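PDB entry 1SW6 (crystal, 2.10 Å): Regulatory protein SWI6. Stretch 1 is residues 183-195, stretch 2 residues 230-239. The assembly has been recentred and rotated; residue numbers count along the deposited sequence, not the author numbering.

Stretch 1 (183-195) FEALLDYLYPCLI
Stretch 2 (230-239) GWIVKKQNRP

Stretch 1 is helical from F183 to about L190, and 191-194 keep helical phi/psi without the regular bonds; stretch 2 enters in a helix that begins earlier in the chain and includes 230-234; by R238 the backbone is extended (-133/127). The two axes cross at -59° with a closest approach of 10.8 Å. In register, the CA of E184 lies 6.9 Å from the CA of W231.

W231 organises the contact. Its CA-to-CB bond points toward stretch 1, and chi1 -176° (t) with chi2 89° lays the indole along the helix, burying 130 Å² of a total 391 Å² summed over both sides. L187 (m, t) covers one face: its CB sits 3.6 Å from the centroid of the five-membered ring, only 10° off the normal, a CH-pi contact, while L187 CD1 packs 3.8 Å from W231 CB. Farther along the indole, Y191 CB approaches W231 CH2 at 3.3 Å. Y191 takes chi1 68° (p); its CB points toward stretch 2 and makes the closest approach, the near part of the ring also touches W231 CH2 obliquely, and the hydroxyl end leads away, its OH satisfied elsewhere in the structure. L194 (m, t) closes the apolar end, its CD1 4.1 Å from both W231 CZ3 and I232 CD1.

Burying tryptophan leaves one polar hydrogen to satisfy, and D188 does so: W231 NE1 donates to D188 OD1 at 2.8 Å, nearly straight at 172°, with the oxygen near the indole plane. D188 (chi1 -73°, m; chi2 -10°) starts sideways but brings its carboxylate in. The same OD1 accepts from R238 NH1 at 2.9 Å (157°), and D188 OD2 accepts from R238 NH2 at 2.9 Å (169°), making a two-pronged salt bridge. Arginine suits this place because its planar guanidinium can present two N-H groups to one carboxylate; its chi angles are -64°, -175°, 58° and -161°. R238 NE and NH2 also have partners elsewhere in the structure.

Water 1 ties this cluster to the backbone, donating to E184 O at 3.0 Å and accepting a weak bond from R238 NH1 at 3.3 Å. A second salt bridge lies toward the exposed margin: K234 NZ donates to E184 OE2 at 2.8 Å. E184 (chi1 -177°, chi2 155°, chi3 18°) and K234 (m, t, m, t) are long enough to meet there. The rule is compact: pack the indole against aliphatic carbon, and give its N-H an aspartate oxygen that arginine shares.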

# COMPACT_ATOMS: atom_id res chain seq x y z
N PHE A 183 -10.10 -10.04 13.34
CA PHE A 183 -8.88 -10.79 13.64
C PHE A 183 -9.04 -12.18 14.26
O PHE A 183 -8.45 -13.14 13.76
CB PHE A 183 -7.94 -9.97 14.53
CG PHE A 183 -6.54 -10.53 14.59
CD1 PHE A 183 -5.77 -10.65 13.44
CD2 PHE A 183 -5.99 -10.92 15.81
CE1 PHE A 183 -4.47 -11.16 13.49
CE2 PHE A 183 -4.69 -11.43 15.87
CZ PHE A 183 -3.93 -11.54 14.71
N GLU A 184 -9.82 -12.29 15.33
CA GLU A 184 -9.98 -13.59 15.96
C GLU A 184 -10.60 -14.61 15.02
O GLU A 184 -10.17 -15.77 14.99
CB GLU A 184 -10.80 -13.48 17.25
CG GLU A 184 -10.93 -14.82 18.00
CD GLU A 184 -11.18 -14.64 19.50
OE1 GLU A 184 -11.59 -13.54 19.92
OE2 GLU A 184 -10.97 -15.61 20.25
N ALA A 185 -11.60 -14.19 14.24
CA ALA A 185 -12.23 -15.11 13.29
C ALA A 185 -11.23 -15.44 12.18
O ALA A 185 -11.22 -16.56 11.65
CB ALA A 185 -13.49 -14.47 12.68
N LEU A 186 -10.39 -14.47 11.83
CA LEU A 186 -9.37 -14.69 10.78
C LEU A 186 -8.38 -15.81 11.14
O LEU A 186 -7.91 -16.56 10.28
CB LEU A 186 -8.59 -13.40 10.54
CG LEU A 186 -7.57 -13.42 9.40
CD1 LEU A 186 -8.30 -13.52 8.06
CD2 LEU A 186 -6.74 -12.13 9.45
N LEU A 187 -8.06 -15.94 12.42
CA LEU A 187 -7.12 -16.97 12.84
C LEU A 187 -7.65 -18.37 12.55
O LEU A 187 -6.86 -19.28 12.32
CB LEU A 187 -6.80 -16.80 14.33
CG LEU A 187 -5.99 -15.52 14.64
CD1 LEU A 187 -5.77 -15.36 16.14
CD2 LEU A 187 -4.64 -15.59 13.91
N ASP A 188 -8.97 -18.57 12.56
CA ASP A 188 -9.50 -19.90 12.27
C ASP A 188 -9.12 -20.36 10.87
O ASP A 188 -8.96 -21.57 10.63
CB ASP A 188 -11.03 -19.95 12.41
CG ASP A 188 -11.49 -19.89 13.86
OD1 ASP A 188 -10.64 -20.01 14.78
OD2 ASP A 188 -12.71 -19.73 14.07
N TYR A 189 -8.95 -19.41 9.96
CA TYR A 189 -8.57 -19.72 8.58
C TYR A 189 -7.09 -19.49 8.26
O TYR A 189 -6.58 -20.07 7.29
CB TYR A 189 -9.41 -18.92 7.59
CG TYR A 189 -10.85 -19.35 7.54
CD1 TYR A 189 -11.74 -19.00 8.55
CD2 TYR A 189 -11.32 -20.14 6.49
CE1 TYR A 189 -13.06 -19.44 8.54
CE2 TYR A 189 -12.64 -20.59 6.45
CZ TYR A 189 -13.51 -20.23 7.49
OH TYR A 189 -14.82 -20.67 7.47
N LEU A 190 -6.39 -18.68 9.05
CA LEU A 190 -4.97 -18.41 8.74
C LEU A 190 -3.94 -18.87 9.78
O LEU A 190 -2.77 -18.53 9.65
CB LEU A 190 -4.75 -16.91 8.45
CG LEU A 190 -5.55 -16.21 7.34
CD1 LEU A 190 -4.92 -14.86 7.02
CD2 LEU A 190 -5.57 -17.06 6.07
N TYR A 191 -4.36 -19.66 10.77
CA TYR A 191 -3.44 -20.15 11.80
C TYR A 191 -2.21 -20.86 11.23
O TYR A 191 -1.14 -20.84 11.86
CB TYR A 191 -4.17 -21.08 12.78
CG TYR A 191 -4.63 -22.39 12.18
CD1 TYR A 191 -3.73 -23.44 11.98
CD2 TYR A 191 -5.94 -22.57 11.78
CE1 TYR A 191 -4.14 -24.64 11.38
CE2 TYR A 191 -6.37 -23.75 11.18
CZ TYR A 191 -5.46 -24.78 10.97
OH TYR A 191 -5.89 -25.94 10.37
N PRO A 192 -2.32 -21.50 10.05
CA PRO A 192 -1.11 -22.16 9.55
C PRO A 192 0.05 -21.18 9.38
O PRO A 192 1.21 -21.57 9.47
CB PRO A 192 -1.56 -22.75 8.22
CG PRO A 192 -3.02 -23.06 8.46
CD PRO A 192 -3.49 -21.83 9.21
N CYS A 193 -0.26 -19.90 9.14
CA CYS A 193 0.77 -18.88 8.97
C CYS A 193 1.52 -18.58 10.26
O CYS A 193 2.63 -18.06 10.24
CB CYS A 193 0.16 -17.57 8.45
SG CYS A 193 -0.75 -17.70 6.88
N LEU A 194 0.91 -18.89 11.40
CA LEU A 194 1.55 -18.64 12.69
C LEU A 194 2.92 -19.30 12.83
O LEU A 194 3.74 -18.84 13.62
CB LEU A 194 0.65 -19.12 13.83
CG LEU A 194 -0.66 -18.38 13.99
CD1 LEU A 194 -1.50 -19.07 15.06
CD2 LEU A 194 -0.37 -16.93 14.37
N ILE A 195 3.17 -20.36 12.08
CA ILE A 195 4.46 -21.03 12.20
C ILE A 195 5.50 -20.53 11.20
O ILE A 195 6.63 -21.02 11.17
CB ILE A 195 4.33 -22.56 12.04
CG1 ILE A 195 4.07 -22.91 10.57
CG2 ILE A 195 3.22 -23.07 12.94
CD1 ILE A 195 4.21 -24.39 10.28
N GLY A 230 -5.19 -15.54 23.47
CA GLY A 230 -6.47 -16.11 23.85
C GLY A 230 -6.91 -17.20 22.88
O GLY A 230 -7.42 -18.25 23.29
N TRP A 231 -6.70 -16.96 21.58
CA TRP A 231 -7.08 -17.92 20.54
C TRP A 231 -6.37 -19.26 20.74
O TRP A 231 -6.98 -20.32 20.59
CB TRP A 231 -6.75 -17.38 19.15
CG TRP A 231 -7.21 -18.28 18.01
CD1 TRP A 231 -8.43 -18.27 17.38
CD2 TRP A 231 -6.46 -19.33 17.39
NE1 TRP A 231 -8.47 -19.24 16.41
CE2 TRP A 231 -7.28 -19.91 16.39
CE3 TRP A 231 -5.16 -19.84 17.58
CZ2 TRP A 231 -6.85 -20.97 15.59
CZ3 TRP A 231 -4.73 -20.90 16.77
CH2 TRP A 231 -5.58 -21.45 15.79
N ILE A 232 -5.08 -19.20 21.05
CA ILE A 232 -4.32 -20.42 21.24
C ILE A 232 -4.90 -21.24 22.40
O ILE A 232 -5.07 -22.44 22.26
CB ILE A 232 -2.81 -20.12 21.48
CG1 ILE A 232 -2.00 -20.30 20.18
CG2 ILE A 232 -2.23 -21.12 22.45
CD1 ILE A 232 -2.37 -19.35 19.09
N VAL A 233 -5.21 -20.60 23.52
CA VAL A 233 -5.74 -21.33 24.67
C VAL A 233 -7.21 -21.73 24.54
O VAL A 233 -7.62 -22.77 25.05
CB VAL A 233 -5.54 -20.53 26.00
CG1 VAL A 233 -4.06 -20.40 26.31
CG2 VAL A 233 -6.15 -19.14 25.89
N LYS A 234 -8.01 -20.93 23.84
CA LYS A 234 -9.42 -21.26 23.68
C LYS A 234 -9.72 -22.33 22.62
O LYS A 234 -10.73 -23.02 22.71
CB LYS A 234 -10.23 -20.00 23.36
CG LYS A 234 -10.12 -18.92 24.43
CD LYS A 234 -11.14 -17.81 24.26
CE LYS A 234 -11.01 -17.11 22.92
NZ LYS A 234 -12.11 -16.09 22.73
N LYS A 235 -8.85 -22.50 21.63
CA LYS A 235 -9.13 -23.49 20.59
C LYS A 235 -9.08 -24.93 21.09
O LYS A 235 -9.62 -25.83 20.44
CB LYS A 235 -8.18 -23.31 19.41
CG LYS A 235 -6.77 -23.80 19.63
CD LYS A 235 -6.06 -23.92 18.29
CE LYS A 235 -4.70 -24.58 18.43
NZ LYS A 235 -4.77 -25.92 19.07
N GLN A 236 -8.43 -25.14 22.23
CA GLN A 236 -8.29 -26.47 22.83
C GLN A 236 -9.66 -27.14 23.03
O GLN A 236 -9.78 -28.35 22.93
CB GLN A 236 -7.57 -26.35 24.18
CG GLN A 236 -7.21 -27.67 24.82
CD GLN A 236 -6.26 -28.48 23.96
OE1 GLN A 236 -5.15 -28.03 23.63
NE2 GLN A 236 -6.68 -29.69 23.60
N ASN A 237 -10.68 -26.33 23.32
CA ASN A 237 -12.04 -26.84 23.51
C ASN A 237 -12.92 -26.51 22.30
O ASN A 237 -14.05 -26.06 22.46
CB ASN A 237 -12.68 -26.21 24.76
CG ASN A 237 -11.88 -26.45 26.01
OD1 ASN A 237 -11.44 -27.57 26.27
ND2 ASN A 237 -11.70 -25.40 26.81
N ARG A 238 -12.40 -26.74 21.10
CA ARG A 238 -13.18 -26.44 19.91
C ARG A 238 -13.17 -27.58 18.89
O ARG A 238 -12.12 -28.06 18.49
CB ARG A 238 -12.68 -25.15 19.27
CG ARG A 238 -12.87 -23.92 20.15
CD ARG A 238 -12.46 -22.65 19.41
NE ARG A 238 -13.23 -22.49 18.18
CZ ARG A 238 -12.87 -21.72 17.16
NH1 ARG A 238 -11.73 -21.03 17.23
NH2 ARG A 238 -13.62 -21.66 16.07
N PRO A 239 -14.37 -28.01 18.46
CA PRO A 239 -14.45 -29.09 17.48
C PRO A 239 -13.76 -28.68 16.18
O PRO A 239 -13.63 -27.50 15.88
CB PRO A 239 -15.96 -29.28 17.31
CG PRO A 239 -16.51 -27.90 17.57
CD PRO A 239 -15.70 -27.46 18.76
O HOH W 1 -11.92 -17.93 16.16